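Local coordinates for cytolethal distending toxin protein C (Haemophilus ducreyi, PDB 1SR4) that forms, together with subunits A and B, a bacterial genotoxin that damages host DNA, in which it is a ricin-type lectin-like subunit that probably binds carbohydrate, at residues I49-G53 with K54-K58; I98-N101 with T102-L106; I107-A110 with L111-F114. All coordinates share one frame; numbering follows the deposited sequence.

In the fold
The three contacts come in series along the chain, all within the beta-trefoil domain that CdtC shares with CdtA, and all reach the same antiparallel sheet. Contact 1 follows strand 46-50. Contact 2 closes the hairpin of strands 95-99 and 105-109, and contact 3 turns the chain at the far end of strand 105-109. The centres of contacts 2 and 3 are about 16 Å apart; the centres of contacts 1 and 3 are about 12 Å apart, and the two touch, Tyr56 CG being 3.6 Å from Ala110 CB. Contacts 1 and 2 do not touch. Contact 2 faces both other toxin subunits and contact 1 reaches subunit B, whereas contact 3 meets neither.

Contact 1: residues I49-G53 with K54-K58; sequences IDYKG and KEYEK
The loop that leaves strand 46-50 for strand 64-69 bends where Tyr51 meets Glu55 and Tyr56, with a type I beta turn running from Lys54 to Glu57. Tyr51 OH donates a short hydrogen bond of 2.5 Å to Glu55 OE2, reaching the carboxylate on its syn side but 34° out of its plane. The phenol and carboxylate planes are 65° apart, so the carboxylate stands steeply at the hydroxyl edge of the ring. Glu55 gets there by folding: CG sits between its backbone N and carbonyl carbon (chi1 65°), and a second bend at chi2 swings the acid back over Gly53, where OE1 comes 3.2 Å from Gly53 C. The same fold lays Glu55 CG over the centre of the Tyr56 ring, 3.4 Å above its plane. The two tyrosine rings meet obliquely, CE2 of Tyr51 lying 3.7 Å from CE2 of Tyr56. Beyond this pair, Tyr56 OH is hydrogen-bonded to Thr90 and Asp91, which ties the turn to the start of helix 90-93. One water joins three groups of the loop: it donates to Gly53 O at 2.8 Å and to Glu57 OE2, and accepts from Tyr56 N. Glu57 uses its other oxygen in a salt bridge with Arg60. Lys52 turns outward, its NZ bonded to Ser16 of the subunit B chain. The arrangement is that of a water-bridged surface loop between neighbouring antiparallel strands of a beta-trefoil, built round a type I turn.

Contact 2: residues I98-N101 with T102-L106; sequences IPTN and TGAFL
Thr100, at the start of the hairpin loop between strands 95-99 and 105-109, is the hub of its hydrogen bonds, and its side chain meets Thr102, Ala104 and Leu106. A chi1 of 70° aims the hydroxyl into the loop. There OG1 donates to Ala104 O at 2.7 Å, from above the carbonyl plane, and accepts from Thr102 N at 3.2 Å; a weak, bent bond from Gly103 N adds a third tie. One hydroxyl thus gathers backbone groups from three consecutive residues. The methyl branch, CG2, lies 3.8 Å from Leu106 CD1, the two side chains crossing at about a right angle. Two residues on, Thr102 OG1 accepts from Ala104 N at 3.2 Å, an ST turn that brackets Gly103, which takes a positive phi of 101°. A water joins Thr100 N to Ala104 O and rests over one face of the Phe105 ring, toward its rim. At the base of the loop, Ile98 and Leu106 form an antiparallel hydrogen-bonded pair: Ile98 N to Leu106 O is 3.0 Å and the return bond from Leu106 N to Ile98 O is nearly as short. Their CB atoms touch on one side of the sheet. Around the tip, the side-chain amide of Asn101 is bonded to Pro54 and Thr203 of the subunit A chain, while Phe105 packs on Ile25 of subunit B. This is a beta hairpin whose loop is held by threonine hydroxyls and includes an ST turn, placed in the interface between the toxin subunits.

Contact 3: residues I107-A110 with L111-F114; sequences IKDA and LLGF
Asp109, the last residue of strand 105-109, turns the two oxygens of its carboxylate toward different backbone N-H groups of Leu112 and Phe114. With chi1 at 66°, Asp109 folds its carboxylate over the turn. OD1 takes Phe114 N at 2.7 Å, the nitrogen meeting it almost along the C-O bond, whereas OD2 is approached by Leu112 N, also at 2.7 Å, from above the carboxylate plane. The two bonds fix the rotation of the group. Leu112 crosses the acid obliquely, its CB 3.1 Å from OD2, and the same CB lies over one face of the Phe114 ring, offset toward the rim. Phe114 CB comes in beside OD1. Behind them Gly113 N donates to Asp109 O at 3.1 Å, closing a five-residue alpha turn, with Gly113 at positive phi. Lys108 runs along the returning backbone, CD 3.4 Å from Gly113 O, after which its NZ makes a salt bridge with Asp61; its side chain also touches Cys115 and Cys129, the partners of a disulfide. Ala110 packs on Tyr56. Ile107, ahead of the turn, pairs through its backbone with Ile116 beyond it. An alpha turn closed by the backbone and braced by the aspartate carboxylate carries the chain from strand 105-109 into strand 115-117 of the beta-trefoil.

Contact 1: residues I49-G53 with K54-K58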
# COMPACT_ATOMS: atom_id res chain seq x y z
N ILE C 49 10.92 9.13 9.31
CA ILE C 49 12.21 9.14 8.63
C ILE C 49 13.02 7.90 9.01
O ILE C 49 12.98 7.45 10.16
CB ILE C 49 13.01 10.43 8.96
CG1 ILE C 49 13.33 10.50 10.45
CG2 ILE C 49 12.20 11.67 8.57
CD1 ILE C 49 14.64 9.83 10.80
N ASP C 50 13.74 7.33 8.06
CA ASP C 50 14.52 6.13 8.34
C ASP C 50 15.87 6.47 8.95
O ASP C 50 16.54 7.38 8.49
CB ASP C 50 14.76 5.32 7.06
CG ASP C 50 13.47 4.76 6.48
OD1 ASP C 50 12.41 4.93 7.13
OD2 ASP C 50 13.51 4.16 5.40
N TYR C 51 16.26 5.72 9.98
CA TYR C 51 17.54 5.95 10.62
C TYR C 51 18.62 5.16 9.86
O TYR C 51 18.48 3.96 9.64
CB TYR C 51 17.51 5.50 12.07
CG TYR C 51 18.78 5.85 12.79
CD1 TYR C 51 19.17 7.19 12.91
CD2 TYR C 51 19.60 4.87 13.30
CE1 TYR C 51 20.37 7.53 13.52
CE2 TYR C 51 20.81 5.20 13.92
CZ TYR C 51 21.19 6.53 14.02
OH TYR C 51 22.38 6.86 14.64
N LYS C 52 19.69 5.85 9.47
CA LYS C 52 20.74 5.23 8.68
C LYS C 52 21.99 4.77 9.44
O LYS C 52 22.86 4.13 8.85
CB LYS C 52 21.17 6.18 7.56
CG LYS C 52 20.00 6.81 6.80
CD LYS C 52 19.04 5.77 6.24
CE LYS C 52 19.69 4.92 5.15
NZ LYS C 52 19.98 5.71 3.92
N GLY C 53 22.08 5.09 10.73
CA GLY C 53 23.24 4.69 11.51
C GLY C 53 23.28 3.19 11.74
O GLY C 53 22.24 2.52 11.71
N LYS C 54 24.47 2.65 11.99
CA LYS C 54 24.62 1.21 12.18
C LYS C 54 24.94 0.76 13.60
O LYS C 54 25.30 -0.40 13.81
CB LYS C 54 25.69 0.68 11.23
CG LYS C 54 25.38 0.93 9.75
CD LYS C 54 24.10 0.21 9.33
CE LYS C 54 23.58 0.73 8.01
NZ LYS C 54 24.65 0.76 6.97
N GLU C 55 24.78 1.63 14.59
CA GLU C 55 25.12 1.24 15.95
C GLU C 55 24.11 0.38 16.69
O GLU C 55 24.39 -0.08 17.80
CB GLU C 55 25.42 2.48 16.79
CG GLU C 55 24.24 3.40 16.98
CD GLU C 55 24.11 4.42 15.87
OE1 GLU C 55 24.21 4.04 14.69
OE2 GLU C 55 23.92 5.61 16.19
N TYR C 56 22.94 0.15 16.10
CA TYR C 56 21.90 -0.63 16.78
C TYR C 56 21.55 -1.92 16.04
O TYR C 56 20.43 -2.43 16.16
CB TYR C 56 20.62 0.22 16.94
CG TYR C 56 20.83 1.57 17.58
CD1 TYR C 56 21.23 1.68 18.91
CD2 TYR C 56 20.66 2.74 16.86
CE1 TYR C 56 21.47 2.93 19.51
CE2 TYR C 56 20.90 4.00 17.44
CZ TYR C 56 21.30 4.09 18.76
OH TYR C 56 21.58 5.32 19.32
N GLU C 57 22.50 -2.47 15.29
CA GLU C 57 22.18 -3.68 14.54
C GLU C 57 22.00 -4.95 15.37
O GLU C 57 21.26 -5.84 14.98
CB GLU C 57 23.21 -3.94 13.45
CG GLU C 57 23.19 -2.88 12.37
CD GLU C 57 21.83 -2.76 11.69
OE1 GLU C 57 21.43 -3.73 11.02
OE2 GLU C 57 21.16 -1.70 11.84
N LYS C 58 22.65 -5.03 16.53
CA LYS C 58 22.54 -6.25 17.31
C LYS C 58 21.13 -6.63 17.75
O LYS C 58 20.78 -7.80 17.75
CB LYS C 58 23.49 -6.21 18.52
CG LYS C 58 22.95 -5.52 19.77
CD LYS C 58 23.69 -6.04 21.01
CE LYS C 58 23.10 -5.50 22.32
NZ LYS C 58 23.27 -4.02 22.45
O HOH W 1 21.73 0.46 13.52

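Contact 2: residues I98-N101 with T102-L106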
# COMPACT_ATOMS: atom_id res chain seq x y z
N ILE C 98 8.43 -3.33 13.47
CA ILE C 98 8.34 -4.78 13.29
C ILE C 98 7.00 -5.06 12.58
O ILE C 98 5.94 -4.82 13.15
CB ILE C 98 8.29 -5.51 14.68
CG1 ILE C 98 9.57 -5.22 15.49
CG2 ILE C 98 8.04 -7.01 14.49
CD1 ILE C 98 10.89 -5.56 14.78
N PRO C 99 7.04 -5.56 11.33
CA PRO C 99 5.80 -5.84 10.61
C PRO C 99 5.10 -7.08 11.17
O PRO C 99 5.73 -7.92 11.83
CB PRO C 99 6.27 -6.05 9.16
CG PRO C 99 7.62 -6.68 9.33
CD PRO C 99 8.23 -5.90 10.53
N THR C 100 3.80 -7.19 10.91
CA THR C 100 2.99 -8.32 11.38
C THR C 100 2.09 -8.83 10.25
O THR C 100 2.02 -8.22 9.18
CB THR C 100 2.05 -7.91 12.53
OG1 THR C 100 1.02 -7.05 12.01
CG2 THR C 100 2.81 -7.18 13.62
N ASN C 101 1.40 -9.94 10.51
CA ASN C 101 0.50 -10.50 9.50
C ASN C 101 -0.80 -9.71 9.35
O ASN C 101 -1.65 -10.07 8.53
CB ASN C 101 0.18 -11.98 9.79
CG ASN C 101 -0.52 -12.21 11.14
OD1 ASN C 101 -0.56 -11.34 12.01
ND2 ASN C 101 -1.08 -13.41 11.31
N THR C 102 -0.98 -8.65 10.14
CA THR C 102 -2.21 -7.87 10.01
C THR C 102 -2.01 -6.46 9.44
O THR C 102 -3.00 -5.81 9.07
CB THR C 102 -2.95 -7.67 11.35
OG1 THR C 102 -2.23 -6.74 12.16
CG2 THR C 102 -3.11 -9.00 12.09
N GLY C 103 -0.77 -6.00 9.37
CA GLY C 103 -0.54 -4.64 8.88
C GLY C 103 -0.29 -3.70 10.05
O GLY C 103 0.07 -2.54 9.88
N ALA C 104 -0.55 -4.19 11.26
CA ALA C 104 -0.27 -3.41 12.46
C ALA C 104 1.24 -3.59 12.65
O ALA C 104 1.84 -4.50 12.06
CB ALA C 104 -0.99 -4.00 13.65
N PHE C 105 1.84 -2.74 13.47
CA PHE C 105 3.26 -2.83 13.76
C PHE C 105 3.50 -2.90 15.25
O PHE C 105 2.70 -2.38 16.05
CB PHE C 105 4.02 -1.59 13.25
CG PHE C 105 4.06 -1.51 11.76
CD1 PHE C 105 5.08 -2.15 11.05
CD2 PHE C 105 3.05 -0.87 11.06
CE1 PHE C 105 5.07 -2.18 9.65
CE2 PHE C 105 3.04 -0.89 9.65
CZ PHE C 105 4.05 -1.55 8.96
N LEU C 106 4.59 -3.58 15.60
CA LEU C 106 5.05 -3.62 16.97
C LEU C 106 6.15 -2.57 16.85
O LEU C 106 6.71 -2.38 15.77
CB LEU C 106 5.69 -4.97 17.32
CG LEU C 106 4.85 -5.96 18.12
CD1 LEU C 106 3.72 -6.45 17.25
CD2 LEU C 106 5.72 -7.14 18.61
O HOH W 2 2.74 -4.91 9.33

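Contact 3: residues I107-A110 with L111-F114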
# COMPACT_ATOMS: atom_id res chain seq x y z
N ILE C 107 6.45 -1.86 17.93
CA ILE C 107 7.52 -0.86 17.85
C ILE C 107 8.47 -1.04 19.02
O ILE C 107 8.05 -1.00 20.18
CB ILE C 107 6.98 0.58 17.89
CG1 ILE C 107 5.99 0.82 16.74
CG2 ILE C 107 8.16 1.57 17.78
CD1 ILE C 107 5.36 2.22 16.73
N LYS C 108 9.75 -1.25 18.72
CA LYS C 108 10.74 -1.39 19.78
C LYS C 108 11.68 -0.21 19.76
O LYS C 108 11.76 0.51 18.75
CB LYS C 108 11.54 -2.69 19.60
CG LYS C 108 10.68 -3.94 19.58
CD LYS C 108 11.43 -5.16 20.07
CE LYS C 108 12.12 -5.90 18.96
NZ LYS C 108 12.77 -7.15 19.48
N ASP C 109 12.38 0.03 20.87
CA ASP C 109 13.38 1.09 20.90
C ASP C 109 14.64 0.39 20.37
O ASP C 109 14.83 -0.82 20.57
CB ASP C 109 13.58 1.65 22.32
CG ASP C 109 14.19 0.63 23.28
OD1 ASP C 109 13.58 -0.44 23.49
OD2 ASP C 109 15.28 0.92 23.82
N ALA C 110 15.48 1.13 19.66
CA ALA C 110 16.68 0.55 19.09
C ALA C 110 17.74 0.20 20.11
O ALA C 110 18.45 -0.79 19.95
CB ALA C 110 17.28 1.51 18.05
N LEU C 111 17.84 1.00 21.17
CA LEU C 111 18.85 0.77 22.19
C LEU C 111 18.67 -0.48 23.06
O LEU C 111 19.60 -1.28 23.19
CB LEU C 111 18.97 1.98 23.11
CG LEU C 111 20.06 1.83 24.19
CD1 LEU C 111 21.44 1.97 23.54
CD2 LEU C 111 19.89 2.89 25.25
N LEU C 112 17.48 -0.65 23.62
CA LEU C 112 17.22 -1.77 24.53
C LEU C 112 16.47 -2.96 23.96
O LEU C 112 16.49 -4.05 24.55
CB LEU C 112 16.44 -1.25 25.75
CG LEU C 112 17.08 -0.12 26.56
CD1 LEU C 112 16.06 0.45 27.54
CD2 LEU C 112 18.30 -0.64 27.29
N GLY C 113 15.80 -2.75 22.83
CA GLY C 113 15.04 -3.84 22.25
C GLY C 113 13.75 -4.09 23.03
O GLY C 113 13.20 -5.19 22.98
N PHE C 114 13.28 -3.08 23.76
CA PHE C 114 12.03 -3.18 24.53
C PHE C 114 10.89 -2.80 23.57
O PHE C 114 11.14 -2.19 22.54
CB PHE C 114 12.01 -2.20 25.70
CG PHE C 114 12.84 -2.61 26.89
CD1 PHE C 114 13.72 -3.68 26.83
CD2 PHE C 114 12.77 -1.89 28.08
CE1 PHE C 114 14.51 -4.03 27.92
CE2 PHE C 114 13.55 -2.22 29.18
CZ PHE C 114 14.43 -3.29 29.10